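Local atomic coordinates of peptidase M14 domain-containing protein (Shewanella amazonensis, PDB entry 2QVP), a protein that probably acts as a zinc-dependent metallocarboxypeptidase-type hydrolase of the M14 family. Residues 181-195 and 230-242. Sequence-based numbering, arbitrary orientation. Where two conformers were deposited one is given.
With SO4 (sulfate ion), chain E.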
loop_
_atom_site.group_PDB
_atom_site.type_symbol
_atom_site.label_atom_id
_atom_site.label_comp_id
_atom_site.label_asym_id
_atom_site.label_seq_id
_atom_site.Cartn_x
_atom_site.Cartn_y
_atom_site.Cartn_z
ATOM N N THR A 181 9.467 0.491 8.445
ATOM C CA THR A 181 10.351 0.124 7.338
ATOM C C THR A 181 11.133 -1.156 7.621
ATOM O O THR A 181 11.323 -1.571 8.771
ATOM C CB THR A 181 11.338 1.261 6.976
ATOM O OG1 THR A 181 12.187 1.515 8.095
ATOM C CG2 THR A 181 10.595 2.543 6.574
ATOM N N PHE A 182 11.586 -1.755 6.531
ATOM C CA PHE A 182 12.349 -2.962 6.522
ATOM C C PHE A 182 13.555 -2.754 5.621
ATOM O O PHE A 182 13.387 -2.437 4.439
ATOM C CB PHE A 182 11.509 -4.132 5.993
ATOM C CG PHE A 182 10.266 -4.435 6.810
ATOM C CD1 PHE A 182 9.059 -3.779 6.551
ATOM C CD2 PHE A 182 10.298 -5.399 7.790
ATOM C CE1 PHE A 182 7.926 -4.057 7.305
ATOM C CE2 PHE A 182 9.179 -5.689 8.535
ATOM C CZ PHE A 182 7.992 -5.034 8.298
ATOM N N GLU A 183 14.764 -2.893 6.173
ATOM C CA GLU A 183 15.986 -2.821 5.367
ATOM C C GLU A 183 16.932 -3.844 5.922
ATOM O O GLU A 183 16.868 -4.133 7.125
ATOM C CB GLU A 183 16.660 -1.452 5.409
ATOM C CG GLU A 183 15.844 -0.268 4.918
ATOM C CD GLU A 183 16.687 1.018 4.885
ATOM O OE1 GLU A 183 17.734 0.996 4.228
ATOM O OE2 GLU A 183 16.294 2.058 5.472
ATOM N N PRO A 184 17.827 -4.400 5.074
ATOM C CA PRO A 184 18.803 -5.396 5.564
ATOM C C PRO A 184 20.014 -4.762 6.294
ATOM O O PRO A 184 21.151 -4.890 5.843
ATOM C CB PRO A 184 19.203 -6.115 4.269
ATOM C CG PRO A 184 19.134 -5.009 3.243
ATOM C CD PRO A 184 17.965 -4.168 3.624
ATOM N N SER A 185 19.764 -4.089 7.418
ATOM C CA SER A 185 20.806 -3.393 8.189
ATOM C C SER A 185 20.413 -3.291 9.667
ATOM O O SER A 185 19.287 -3.650 10.023
ATOM C CB SER A 185 21.054 -2.007 7.600
ATOM O OG SER A 185 19.861 -1.252 7.594
ATOM N N GLN A 186 21.343 -2.827 10.511
ATOM C CA GLN A 186 21.099 -2.696 11.960
ATOM C C GLN A 186 20.222 -1.493 12.275
ATOM O O GLN A 186 19.469 -1.540 13.245
ATOM C CB GLN A 186 22.402 -2.604 12.780
ATOM N N ALA A 187 20.331 -0.438 11.461
ATOM C CA ALA A 187 19.568 0.779 11.656
ATOM C C ALA A 187 18.969 1.283 10.345
ATOM O O ALA A 187 19.435 0.901 9.264
ATOM C CB ALA A 187 20.458 1.868 12.275
ATOM N N PRO A 188 17.921 2.129 10.437
ATOM C CA PRO A 188 17.364 2.710 9.227
ATOM C C PRO A 188 18.390 3.567 8.449
ATOM O O PRO A 188 19.254 4.185 9.060
ATOM C CB PRO A 188 16.215 3.595 9.755
ATOM C CG PRO A 188 15.911 3.108 11.077
ATOM C CD PRO A 188 17.165 2.554 11.636
ATOM N N GLY A 189 18.260 3.585 7.116
ATOM C CA GLY A 189 19.127 4.351 6.206
ATOM C C GLY A 189 18.345 5.323 5.332
ATOM O O GLY A 189 17.192 5.674 5.660
ATOM N N ARG A 190 18.973 5.733 4.219
ATOM C CA ARG A 190 18.408 6.693 3.240
ATOM C C ARG A 190 17.015 6.333 2.783
ATOM O O ARG A 190 16.185 7.221 2.658
ATOM C CB ARG A 190 19.292 6.814 1.993
ATOM N N PHE A 191 16.787 5.042 2.512
ATOM C CA PHE A 191 15.482 4.518 2.104
ATOM C C PHE A 191 14.369 4.883 3.094
ATOM O O PHE A 191 13.349 5.455 2.706
ATOM C CB PHE A 191 15.539 3.005 1.899
ATOM C CG PHE A 191 14.208 2.394 1.563
ATOM C CD1 PHE A 191 13.685 2.508 0.286
ATOM C CD2 PHE A 191 13.472 1.722 2.528
ATOM C CE1 PHE A 191 12.459 1.952 -0.023
ATOM C CE2 PHE A 191 12.262 1.197 2.228
ATOM C CZ PHE A 191 11.753 1.293 0.950
ATOM N N SER A 192 14.587 4.537 4.352
ATOM C CA SER A 192 13.653 4.814 5.416
ATOM C C SER A 192 13.457 6.322 5.613
ATOM O O SER A 192 12.325 6.810 5.706
ATOM C CB SER A 192 14.158 4.207 6.732
ATOM O OG SER A 192 14.242 2.795 6.692
ATOM N N HIS A 193 14.577 7.039 5.691
ATOM C CA HIS A 193 14.537 8.486 5.916
ATOM C C HIS A 193 13.860 9.260 4.777
ATOM O O HIS A 193 13.155 10.227 5.052
ATOM C CB HIS A 193 15.939 9.054 6.201
ATOM C CG HIS A 193 16.594 8.469 7.412
ATOM N ND1 HIS A 193 17.967 8.420 7.564
ATOM C CD2 HIS A 193 16.070 7.850 8.499
ATOM C CE1 HIS A 193 18.257 7.837 8.714
ATOM N NE2 HIS A 193 17.125 7.480 9.300
ATOM N N SER A 194 14.064 8.835 3.526
ATOM C CA SER A 194 13.463 9.536 2.388
ATOM C C SER A 194 11.930 9.396 2.373
ATOM O O SER A 194 11.232 10.367 2.110
ATOM C CB SER A 194 14.104 9.064 1.076
ATOM O OG SER A 194 15.504 9.361 1.084
ATOM N N LEU A 195 11.438 8.194 2.659
ATOM C CA LEU A 195 9.997 7.943 2.716
ATOM C C LEU A 195 9.359 8.679 3.874
ATOM O O LEU A 195 8.277 9.256 3.719
ATOM C CB LEU A 195 9.668 6.436 2.772
ATOM C CG LEU A 195 9.376 5.797 1.411
ATOM C CD1 LEU A 195 7.989 6.221 0.919
ATOM C CD2 LEU A 195 10.439 6.137 0.383
ATOM N N GLU A 230 3.141 -6.984 4.287
ATOM C CA GLU A 230 4.526 -6.471 4.080
ATOM C C GLU A 230 5.596 -7.295 4.822
ATOM O O GLU A 230 6.681 -7.476 4.299
ATOM C CB GLU A 230 4.649 -4.940 4.388
ATOM C CG GLU A 230 4.402 -4.441 5.820
ATOM C CD GLU A 230 2.913 -4.310 6.232
ATOM O OE1 GLU A 230 1.999 -4.719 5.467
ATOM O OE2 GLU A 230 2.662 -3.819 7.355
ATOM N N SER A 231 5.300 -7.751 6.036
ATOM C CA SER A 231 6.181 -8.681 6.756
ATOM C C SER A 231 6.342 -9.968 5.938
ATOM O O SER A 231 7.448 -10.458 5.773
ATOM C CB SER A 231 5.633 -9.049 8.144
ATOM O OG SER A 231 5.753 -7.980 9.050
ATOM N N PHE A 232 5.224 -10.496 5.433
ATOM C CA PHE A 232 5.236 -11.690 4.582
ATOM C C PHE A 232 6.138 -11.517 3.339
ATOM O O PHE A 232 6.965 -12.364 3.051
ATOM C CB PHE A 232 3.783 -12.071 4.183
ATOM C CG PHE A 232 3.694 -13.035 3.000
ATOM C CD1 PHE A 232 3.944 -14.375 3.167
ATOM C CD2 PHE A 232 3.343 -12.579 1.739
ATOM C CE1 PHE A 232 3.888 -15.266 2.070
ATOM C CE2 PHE A 232 3.264 -13.454 0.649
ATOM C CZ PHE A 232 3.546 -14.803 0.822
ATOM N N LEU A 233 5.942 -10.434 2.599
ATOM C CA LEU A 233 6.728 -10.175 1.372
ATOM C C LEU A 233 8.195 -9.891 1.621
ATOM O O LEU A 233 9.015 -10.263 0.776
ATOM C CB LEU A 233 6.115 -9.039 0.547
ATOM C CG LEU A 233 4.784 -9.352 -0.133
ATOM C CD1 LEU A 233 4.351 -8.123 -0.879
ATOM C CD2 LEU A 233 4.926 -10.584 -1.072
ATOM N N VAL A 234 8.525 -9.247 2.760
ATOM C CA VAL A 234 9.927 -9.036 3.157
ATOM C C VAL A 234 10.572 -10.393 3.535
ATOM O O VAL A 234 11.700 -10.689 3.083
ATOM C CB VAL A 234 10.081 -7.990 4.282
ATOM C CG1 VAL A 234 11.488 -8.013 4.875
ATOM C CG2 VAL A 234 9.677 -6.596 3.765
ATOM N N ARG A 235 9.848 -11.231 4.298
ATOM C CA ARG A 235 10.357 -12.563 4.653
ATOM C C ARG A 235 10.406 -13.444 3.399
ATOM O O ARG A 235 11.210 -14.344 3.344
ATOM C CB ARG A 235 9.534 -13.259 5.759
ATOM C CG ARG A 235 9.378 -12.481 7.093
ATOM C CD ARG A 235 10.139 -12.876 8.382
ATOM N NE ARG A 235 11.534 -12.437 8.511
ATOM C CZ ARG A 235 12.182 -12.196 9.670
ATOM N NH1 ARG A 235 11.611 -12.318 10.881
ATOM N NH2 ARG A 235 13.455 -11.810 9.626
ATOM N N SER A 236 9.548 -13.181 2.407
ATOM C CA SER A 236 9.591 -13.889 1.133
ATOM C C SER A 236 10.748 -13.456 0.193
ATOM O O SER A 236 10.904 -14.073 -0.842
ATOM C CB SER A 236 8.254 -13.722 0.397
ATOM O OG SER A 236 7.182 -14.212 1.165
ATOM N N GLY A 237 11.516 -12.406 0.524
ATOM C CA GLY A 237 12.623 -11.902 -0.315
ATOM C C GLY A 237 12.607 -10.439 -0.788
ATOM O O GLY A 237 13.603 -9.987 -1.403
ATOM N N ALA A 238 11.512 -9.692 -0.568
ATOM C CA ALA A 238 11.483 -8.259 -0.958
ATOM C C ALA A 238 12.694 -7.575 -0.329
ATOM O O ALA A 238 12.936 -7.716 0.881
ATOM C CB ALA A 238 10.183 -7.546 -0.552
ATOM N N ARG A 239 13.496 -6.916 -1.161
ATOM C CA ARG A 239 14.746 -6.282 -0.715
ATOM C C ARG A 239 14.533 -5.288 0.454
ATOM O O ARG A 239 15.214 -5.351 1.478
ATOM C CB ARG A 239 15.417 -5.630 -1.938
ATOM C CG ARG A 239 16.636 -4.749 -1.715
ATOM C CD ARG A 239 17.783 -5.498 -1.149
ATOM N NE ARG A 239 18.908 -4.602 -0.890
ATOM C CZ ARG A 239 20.097 -4.985 -0.412
ATOM N NH1 ARG A 239 20.351 -6.277 -0.126
ATOM N NH2 ARG A 239 21.048 -4.065 -0.214
ATOM N N VAL A 240 13.549 -4.411 0.301
ATOM C CA VAL A 240 13.229 -3.423 1.312
ATOM C C VAL A 240 11.724 -3.354 1.397
ATOM O O VAL A 240 11.025 -3.855 0.498
ATOM C CB VAL A 240 13.798 -2.025 0.956
ATOM C CG1 VAL A 240 15.318 -2.016 1.073
ATOM C CG2 VAL A 240 13.330 -1.617 -0.436
ATOM N N GLY A 241 11.216 -2.764 2.477
ATOM C CA GLY A 241 9.765 -2.629 2.612
ATOM C C GLY A 241 9.392 -1.371 3.329
ATOM O O GLY A 241 10.191 -0.813 4.055
ATOM N N CYS A 242 8.154 -0.929 3.132
ATOM C CA CYS A 242 7.657 0.197 3.866
ATOM C C CYS A 242 6.151 0.086 4.027
ATOM O O CYS A 242 5.468 -0.389 3.133
ATOM C CB CYS A 242 7.990 1.500 3.166
ATOM S SG CYS A 242 7.413 2.993 4.027
HETATM S S SO4 E . 22.245 4.197 3.750
HETATM O O1 SO4 E . 23.383 4.743 3.012
HETATM O O2 SO4 E . 21.047 4.373 2.933
HETATM O O3 SO4 E . 22.444 2.775 4.031
HETATM O O4 SO4 E . 22.099 4.913 5.018
#
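Phe-182 and Gly-241 form an antiparallel hydrogen-bonded pair between strands 178-182 and 241-247, inside the mixed sheet of an M14 peptidase-like alpha/beta fold, with one helix of the contact packed on each side of that sheet. Phe-182 N donates a hydrogen bond to Gly-241 O at 3.0 Å, and Gly-241 N returns a bond to Phe-182 O. Here the packing is tight. The Phe-182 ring, its CG anti to the carbonyl carbon (chi1 -60°), presents its CD1 edge to Gly-241, where a CB would lie tight against Phe-182 CD1 and run into Val-234 CG2. Helix 229-235 lines the ring: Val-234 CG2 lies 3.8 Å from Phe-182 CG, and Glu-230 CG touches Phe-182 CE1, the carboxylate plane of Glu-230 turned 70° from the ring. The Glu-230 side chain is about 6 Å from that of Glu-245, the predicted proton donor/acceptor, so this helix probably borders the active site. Ser-231 OG, hydrogen-bonded to Asp-226 and Ser-228, approaches Phe-182 CZ, while the Phe-225 ring meets Phe-182 edge-to-face. Replacing Phe-182 by an alanine would remove the ring and probably leave a gap beside Val-234 CG2 and Glu-230 CG. Thr-181 and Cys-242 point to the other face of the sheet, the side of helix 190-200. There Val-240 CG2 sits over one face of the Phe-191 ring, 3.9 Å from its centroid, and Gly-241 O lies in plane at the ring edge, 3.4 Å from Phe-191 CE2. Toward solvent the contact thins out. Pro-184, centre of an inverse gamma turn, is exposed, as is Arg-239, whose chain bends at chi2 (63°). This pair meets without a hydrogen bond: Pro-184 CG rests over the centre of one guanidinium face, 3.8 Å from Arg-239 CZ.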